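Local coordinates for DUF655 domain-containing protein (Archaeoglobus fulgidus, PDB 2I5H), which is of unknown function but is related to helix-hairpin-helix proteins, consistent with a role in binding nucleic acid, at residues Y29-D34 / L44-G49. Sequence-based numbering, arbitrary orientation.
Sequences YGHPDD and LAQVVG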
loop_
_atom_site.group_PDB
_atom_site.type_symbol
_atom_site.label_atom_id
_atom_site.label_comp_id
_atom_site.label_asym_id
_atom_site.label_seq_id
_atom_site.Cartn_x
_atom_site.Cartn_y
_atom_site.Cartn_z
ATOM N N TYR A 29 21.880 -7.371 8.485
ATOM C CA TYR A 29 22.318 -7.194 9.874
ATOM C C TYR A 29 21.437 -6.249 10.679
ATOM O O TYR A 29 21.870 -5.697 11.697
ATOM C CB TYR A 29 23.768 -6.693 9.931
ATOM C CG TYR A 29 24.788 -7.803 10.009
ATOM C CD1 TYR A 29 25.767 -7.948 9.030
ATOM C CD2 TYR A 29 24.757 -8.729 11.056
ATOM C CE1 TYR A 29 26.692 -8.993 9.084
ATOM C CE2 TYR A 29 25.672 -9.778 11.118
ATOM C CZ TYR A 29 26.633 -9.905 10.128
ATOM O OH TYR A 29 27.509 -10.969 10.158
ATOM N N GLY A 30 20.205 -6.055 10.225
ATOM C CA GLY A 30 19.296 -5.169 10.933
ATOM C C GLY A 30 19.596 -3.691 10.764
ATOM O O GLY A 30 20.286 -3.285 9.828
ATOM N N HIS A 31 19.081 -2.873 11.675
ATOM C CA HIS A 31 19.293 -1.434 11.587
ATOM C C HIS A 31 20.742 -1.027 11.785
ATOM O O HIS A 31 21.403 -1.466 12.719
ATOM C CB HIS A 31 18.392 -0.713 12.588
ATOM C CG HIS A 31 16.938 -0.813 12.249
ATOM N ND1 HIS A 31 16.389 -0.184 11.153
ATOM C CD2 HIS A 31 15.929 -1.501 12.835
ATOM C CE1 HIS A 31 15.103 -0.481 11.076
ATOM N NE2 HIS A 31 14.799 -1.278 12.084
ATOM N N PRO A 32 21.257 -0.172 10.892
ATOM C CA PRO A 32 22.646 0.281 10.988
ATOM C C PRO A 32 23.042 0.923 12.316
ATOM O O PRO A 32 24.210 0.881 12.701
ATOM C CB PRO A 32 22.790 1.236 9.796
ATOM C CG PRO A 32 21.387 1.687 9.519
ATOM C CD PRO A 32 20.573 0.444 9.741
ATOM N N ASP A 33 22.079 1.501 13.023
ATOM C CA ASP A 33 22.377 2.143 14.300
ATOM C C ASP A 33 22.219 1.226 15.513
ATOM O O ASP A 33 22.367 1.672 16.652
ATOM C CB ASP A 33 21.499 3.387 14.488
ATOM C CG ASP A 33 21.785 4.466 13.461
ATOM O OD1 ASP A 33 22.960 4.873 13.337
ATOM O OD2 ASP A 33 20.834 4.911 12.782
ATOM N N ASP A 34 21.929 -0.051 15.268
ATOM C CA ASP A 34 21.750 -1.035 16.340
ATOM C C ASP A 34 22.938 -0.949 17.298
ATOM O O ASP A 34 24.090 -1.040 16.872
ATOM C CB ASP A 34 21.670 -2.447 15.743
ATOM C CG ASP A 34 21.042 -3.458 16.691
ATOM O OD1 ASP A 34 21.392 -3.466 17.886
ATOM O OD2 ASP A 34 20.200 -4.258 16.230
ATOM N N LEU A 44 16.525 -8.392 9.289
ATOM C CA LEU A 44 15.191 -7.819 9.340
ATOM C C LEU A 44 14.703 -7.323 7.988
ATOM O O LEU A 44 15.499 -7.006 7.109
ATOM C CB LEU A 44 15.170 -6.614 10.293
ATOM C CG LEU A 44 15.571 -6.768 11.761
ATOM C CD1 LEU A 44 15.593 -5.381 12.429
ATOM C CD2 LEU A 44 14.582 -7.702 12.465
ATOM N N ALA A 45 13.385 -7.269 7.832
ATOM C CA ALA A 45 12.783 -6.717 6.628
ATOM C C ALA A 45 11.605 -5.832 7.029
ATOM O O ALA A 45 10.927 -6.093 8.026
ATOM C CB ALA A 45 12.303 -7.827 5.698
ATOM N N GLN A 46 11.383 -4.759 6.279
ATOM C CA GLN A 46 10.220 -3.937 6.543
ATOM C C GLN A 46 9.289 -4.294 5.398
ATOM O O GLN A 46 9.696 -4.309 4.233
ATOM C CB GLN A 46 10.576 -2.450 6.557
ATOM C CG GLN A 46 11.514 -2.091 7.694
ATOM C CD GLN A 46 11.654 -0.597 7.891
ATOM O OE1 GLN A 46 11.610 0.172 6.931
ATOM N NE2 GLN A 46 11.837 -0.179 9.139
ATOM N N VAL A 47 8.046 -4.617 5.730
ATOM C CA VAL A 47 7.088 -5.026 4.720
ATOM C C VAL A 47 5.771 -4.275 4.813
ATOM O O VAL A 47 5.474 -3.633 5.821
ATOM C CB VAL A 47 6.809 -6.546 4.827
ATOM C CG1 VAL A 47 8.113 -7.320 4.741
ATOM C CG2 VAL A 47 6.091 -6.867 6.150
ATOM N N VAL A 48 4.991 -4.346 3.741
ATOM C CA VAL A 48 3.687 -3.703 3.712
ATOM C C VAL A 48 2.650 -4.776 3.375
ATOM O O VAL A 48 2.804 -5.507 2.394
ATOM C CB VAL A 48 3.645 -2.525 2.681
ATOM C CG1 VAL A 48 3.998 -3.009 1.269
ATOM C CG2 VAL A 48 2.270 -1.879 2.692
ATOM N N GLY A 49 1.628 -4.894 4.222
ATOM C CA GLY A 49 0.575 -5.881 4.011
ATOM C C GLY A 49 -0.218 -5.645 2.737
ATOM O O GLY A 49 -0.555 -4.507 2.415
#
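The CD1 methyl of L44 fills the angle between G30 and the ring of H31, lying 4.0 Å from G30 CA and 3.9 Å from H31 CD2. Leucine suits this place because a single apolar methyl serves both the alpha carbon and the ring: CG stands beside the backbone N (chi1 -58°) and the chain runs extended to CD1. The side chain crosses that of H31 at about a right angle, and the methyl meets the ring obliquely. G30 suits its place through its backbone, whose positive phi of 74° glycine adopts readily, and it leaves the methyl against a bare alpha carbon. Further along the strand, Q46 NE2 sits at the edge of the imidazole, near its plane, 3.8 Å from H31 CE1, with ring and amide planes 70° apart. The two groups are not bonded to each other but share an acceptor: H31 NE2 and Q46 NE2 both donate to E57 OE1 on the neighbouring strand 55-60. Q46 NE2 also donates to D93 O while OE1 accepts from T95 N, so both ends of the buried amide are satisfied. The contact folds the long connection from strand 20-27 back over the start of strand 44-49, the middle one of a five-stranded antiparallel sheet. Beyond H31 the packing gives way to solvent. A type I turn from H31 to D34, closed by D34 N to H31 O at 3.0 Å, carries P32 and D33 outward; proline, its phi held by the ring, fits the second position, while D34 OD2 forms a salt bridge with R36 NH2.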